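Local coordinates for stringent starvation protein A homolog (Haemophilus influenzae, PDB 3LYK) that probably associates with the RNA polymerase holoenzyme, but not with the core enzyme, and belongs to the glutathione S-transferase superfamily, at the interface of chains A and B. Coordinates in Å, arbitrary orientation; residue numbers count along the deposited sequence, not the author numbering. Chains: chain A/B, Stringent starvation protein A homolog.

Contact 1 and contact 2 belong to one two-fold symmetric interface between identical chains, and the centres of their C-alpha atoms lie about 24 Å apart. They share no residue, but both draw on the helix that starts at residue 89. In contact 1 chain A offers the far end of its helix 89-105 to a loop tyrosine and a strand end of chain B; in contact 2 chain B offers the first turns of its own helix to chain A's helix 68-78. Each pairs an N-terminal domain with the partner's C-terminal domain, as in dimeric glutathione S-transferases, which suggests a biological dimer.

Contact 1: the interface of chains A and B. Residues chain A 100-101, 104-105; chain B 52, 66.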
loop_
_atom_site.group_PDB
_atom_site.type_symbol
_atom_site.label_atom_id
_atom_site.label_comp_id
_atom_site.label_asym_id
_atom_site.label_seq_id
_atom_site.Cartn_x
_atom_site.Cartn_y
_atom_site.Cartn_z
ATOM N N LEU A 100 4.110 6.513 -2.049
ATOM C CA LEU A 100 4.943 5.383 -1.636
ATOM C C LEU A 100 6.405 5.834 -1.432
ATOM O O LEU A 100 7.026 5.492 -0.432
ATOM C CB LEU A 100 4.859 4.225 -2.662
ATOM C CG LEU A 100 5.769 3.025 -2.343
ATOM C CD1 LEU A 100 5.224 2.258 -1.137
ATOM C CD2 LEU A 100 5.888 2.063 -3.550
ATOM N N ARG A 101 6.923 6.617 -2.354
ATOM C CA ARG A 101 8.309 7.062 -2.327
ATOM C C ARG A 101 8.604 8.079 -1.196
ATOM O O ARG A 101 9.648 7.982 -0.515
ATOM C CB ARG A 101 8.661 7.676 -3.665
ATOM C CG ARG A 101 8.832 6.579 -4.788
ATOM C CD ARG A 101 9.217 7.200 -6.144
ATOM N NE ARG A 101 10.296 8.162 -5.929
ATOM C CZ ARG A 101 10.260 9.457 -6.258
ATOM N NH1 ARG A 101 9.210 9.975 -6.888
ATOM N NH2 ARG A 101 11.290 10.242 -5.948
ATOM N N GLN A 104 8.608 6.020 2.004
ATOM C CA GLN A 104 9.697 5.050 2.096
ATOM C C GLN A 104 11.050 5.745 2.223
ATOM O O GLN A 104 11.933 5.270 2.941
ATOM C CB GLN A 104 9.643 4.125 0.857
ATOM C CG GLN A 104 10.864 3.254 0.591
ATOM C CD GLN A 104 10.735 2.541 -0.776
ATOM O OE1 GLN A 104 9.851 1.687 -0.965
ATOM N NE2 GLN A 104 11.569 2.950 -1.739
ATOM N N ASP A 105 11.219 6.853 1.517
ATOM C CA ASP A 105 12.487 7.519 1.466
ATOM C C ASP A 105 12.648 8.665 2.484
ATOM O O ASP A 105 13.763 8.906 2.937
ATOM C CB ASP A 105 12.733 8.088 0.085
ATOM C CG ASP A 105 12.787 7.018 -1.005
ATOM O OD1 ASP A 105 12.717 5.796 -0.704
ATOM O OD2 ASP A 105 12.914 7.435 -2.169
ATOM N N TYR B 52 15.239 2.151 -8.009
ATOM C CA TYR B 52 15.243 1.261 -6.846
ATOM C C TYR B 52 15.615 -0.163 -7.265
ATOM O O TYR B 52 15.929 -0.995 -6.420
ATOM C CB TYR B 52 13.901 1.256 -6.105
ATOM C CG TYR B 52 13.455 2.656 -5.684
ATOM C CD1 TYR B 52 13.833 3.206 -4.438
ATOM C CD2 TYR B 52 12.699 3.437 -6.548
ATOM C CE1 TYR B 52 13.432 4.510 -4.063
ATOM C CE2 TYR B 52 12.296 4.736 -6.195
ATOM C CZ TYR B 52 12.657 5.272 -4.950
ATOM O OH TYR B 52 12.227 6.571 -4.658
ATOM N N PHE B 66 6.220 0.585 -10.242
ATOM C CA PHE B 66 6.687 -0.577 -9.486
ATOM C C PHE B 66 5.825 -0.630 -8.260
ATOM O O PHE B 66 4.984 0.278 -8.050
ATOM C CB PHE B 66 8.177 -0.491 -9.136
ATOM C CG PHE B 66 8.591 0.840 -8.574
ATOM C CD1 PHE B 66 8.569 1.062 -7.199
ATOM C CD2 PHE B 66 8.950 1.883 -9.428
ATOM C CE1 PHE B 66 8.938 2.304 -6.670
ATOM C CE2 PHE B 66 9.327 3.136 -8.906
ATOM C CZ PHE B 66 9.310 3.335 -7.531
#
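B:Tyr52 carries its CG anti to its carbonyl carbon (chi1 -55°), which sends the ring from its loop toward helix 89-105 of chain A, where A:Arg101, with CG likewise beside its backbone N, bends at chi3 (47°) to bring NE to the phenol oxygen. A:Arg101 NE donates to B:Tyr52 OH over 2.8 Å, a fairly straight bond with the oxygen lying in the guanidinium plane. The two side chains cross at about a right angle, and the aliphatic part of the arginine comes to the hydroxyl from one face of the ring, with A:Arg101 CG 3.4 Å from B:Tyr52 OH.

The hydroxyl's own hydrogen points to A:Asp105, which meets it tip to tip. B:Tyr52 OH donates to A:Asp105 OD2 at 2.7 Å, on the syn side and somewhat out of the carboxylate plane. Both partners sit at the edge of the ring, in its plane, so the hydroxyl acts as acceptor and donor at once and joins a guanidinium to a carboxylate one helical turn apart. The two opposite charges probably polarise the hydroxyl in the same sense, which would strengthen both bonds.

A:Gln104 runs antiparallel past the tyrosine with its amide nearly perpendicular to the ring; its NE2 stands above and just outside the CD1-CE1 rim, on the same face as A:Arg101 CG, 3.4 Å from B:Tyr52 CE1. The same nitrogen donates to A:Asp105 OD1 on the syn side, a bond within chain A that helps fix the carboxylate's rotation.

B:Phe66, at the end of strand 63-66, lies beside the tyrosine ring and meets the arginine at about a right angle to the hydroxyl: its CZ is 4.1 Å from A:Arg101 CD, the methylene next to the bonding NE.

Contact 2: the interface of chains A and B. Residues chain A 74, 77-78; chain B 89-90, 92-93.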
loop_
_atom_site.group_PDB
_atom_site.type_symbol
_atom_site.label_atom_id
_atom_site.label_comp_id
_atom_site.label_asym_id
_atom_site.label_seq_id
_atom_site.Cartn_x
_atom_site.Cartn_y
_atom_site.Cartn_z
ATOM N N TYR A 74 -10.228 4.731 1.630
ATOM C CA TYR A 74 -11.600 4.522 2.040
ATOM C C TYR A 74 -12.376 5.880 2.176
ATOM O O TYR A 74 -13.453 6.059 1.633
ATOM C CB TYR A 74 -11.631 3.781 3.388
ATOM C CG TYR A 74 -13.048 3.772 3.934
ATOM C CD1 TYR A 74 -14.059 3.060 3.275
ATOM C CD2 TYR A 74 -13.402 4.528 5.060
ATOM C CE1 TYR A 74 -15.373 3.064 3.743
ATOM C CE2 TYR A 74 -14.764 4.553 5.547
ATOM C CZ TYR A 74 -15.720 3.837 4.877
ATOM O OH TYR A 74 -17.033 3.812 5.324
ATOM N N GLU A 77 -13.090 7.497 -1.135
ATOM C CA GLU A 77 -14.128 6.783 -1.864
ATOM C C GLU A 77 -15.477 6.873 -1.207
ATOM O O GLU A 77 -16.489 7.003 -1.904
ATOM C CB GLU A 77 -13.736 5.296 -2.093
ATOM C CG GLU A 77 -12.562 5.167 -3.070
ATOM C CD GLU A 77 -11.992 3.705 -3.175
ATOM O OE1 GLU A 77 -12.440 2.788 -2.470
ATOM O OE2 GLU A 77 -11.066 3.508 -3.953
ATOM N N ARG A 78 -15.517 6.775 0.123
ATOM C CA ARG A 78 -16.805 6.871 0.822
ATOM C C ARG A 78 -17.396 8.280 0.749
ATOM O O ARG A 78 -18.616 8.440 0.636
ATOM C CB ARG A 78 -16.656 6.475 2.305
ATOM C CG ARG A 78 -17.994 6.471 3.092
ATOM C CD ARG A 78 -18.815 5.241 2.713
ATOM N NE ARG A 78 -20.270 5.376 2.759
ATOM C CZ ARG A 78 -20.993 5.361 3.876
ATOM N NH1 ARG A 78 -20.369 5.263 5.039
ATOM N NH2 ARG A 78 -22.336 5.450 3.846
ATOM N N PRO B 89 -17.552 1.498 -1.549
ATOM C CA PRO B 89 -16.328 1.778 -0.773
ATOM C C PRO B 89 -16.069 0.882 0.425
ATOM O O PRO B 89 -14.913 0.663 0.722
ATOM C CB PRO B 89 -16.497 3.233 -0.298
ATOM C CG PRO B 89 -17.916 3.627 -0.674
ATOM C CD PRO B 89 -18.435 2.674 -1.694
ATOM N N VAL B 90 -17.100 0.394 1.122
ATOM C CA VAL B 90 -16.835 -0.469 2.294
ATOM C C VAL B 90 -16.207 -1.837 1.854
ATOM O O VAL B 90 -15.235 -2.309 2.460
ATOM C CB VAL B 90 -18.110 -0.712 3.155
ATOM C CG1 VAL B 90 -17.855 -1.844 4.233
ATOM C CG2 VAL B 90 -18.600 0.646 3.854
ATOM N N ARG B 92 -14.539 -2.408 -0.862
ATOM C CA ARG B 92 -13.184 -2.114 -1.349
ATOM C C ARG B 92 -12.194 -1.995 -0.197
ATOM O O ARG B 92 -11.069 -2.522 -0.266
ATOM C CB ARG B 92 -13.178 -0.889 -2.258
ATOM C CG ARG B 92 -14.048 -1.120 -3.523
ATOM C CD ARG B 92 -14.273 0.193 -4.290
ATOM N NE ARG B 92 -13.032 0.883 -4.634
ATOM C CZ ARG B 92 -12.332 0.673 -5.752
ATOM N NH1 ARG B 92 -12.709 -0.269 -6.616
ATOM N NH2 ARG B 92 -11.236 1.390 -5.992
ATOM N N ALA B 93 -12.631 -1.343 0.899
ATOM C CA ALA B 93 -11.740 -1.170 2.053
ATOM C C ALA B 93 -11.491 -2.523 2.734
ATOM O O ALA B 93 -10.382 -2.823 3.122
ATOM C CB ALA B 93 -12.355 -0.174 3.082
HETATM O O HOH W 1 -12.666 2.005 -0.048
#
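The last turns of helix 68-78 in chain A pack against the start of helix 89-115 in chain B, and the backbone is helical on both sides, at A:Glu77 and at B:Pro89. B:Pro89, the first residue of its helix, presses its ring onto the backbone of A:Arg78: CG lies 3.7 Å from A:Arg78 CA, and CB reaches the neighbouring backbone N. A:Glu77 adds its CB to the same proline surface.

Beyond that CB, A:Glu77 runs extended (chi2 172°) and carries its carboxylate past the proline to B:Arg92. The arginine grips it side-on with two nitrogens, one to each oxygen. B:Arg92 NE donates to A:Glu77 OE1 at 2.9 Å, a salt bridge, and B:Arg92 NH2 donates to A:Glu77 OE2 over the same length. Both bonds are fairly straight and stay close to the guanidinium plane, yet they reach the oxygens from above the carboxylate plane, because the two flat groups are turned 55° apart. The pairing is therefore bidentate but not coplanar.

A:Tyr74 lies one helical turn back. Its CG is anti to the backbone N (chi1 170°), which lays the ring along the first turn of the opposing helix: A:Tyr74 CD1 touches B:Ala93 CB at 3.7 Å, and the carbonyl oxygen of B:Pro89 sits at the ring's edge, in its plane. B:Val90 runs alongside the tyrosine, pointing the same way, with CG2 against the phenol end. On one ring face A:Arg78 CB stands over the rim, an intrachain contact that helps keep the ring in place.

Water 1 bridges the two chains, hydrogen-bonded to A:Glu77 OE1 at 2.6 Å and to the main-chain O of B:Pro89 at 2.7 Å, so OE1 is held by both the arginine and the water.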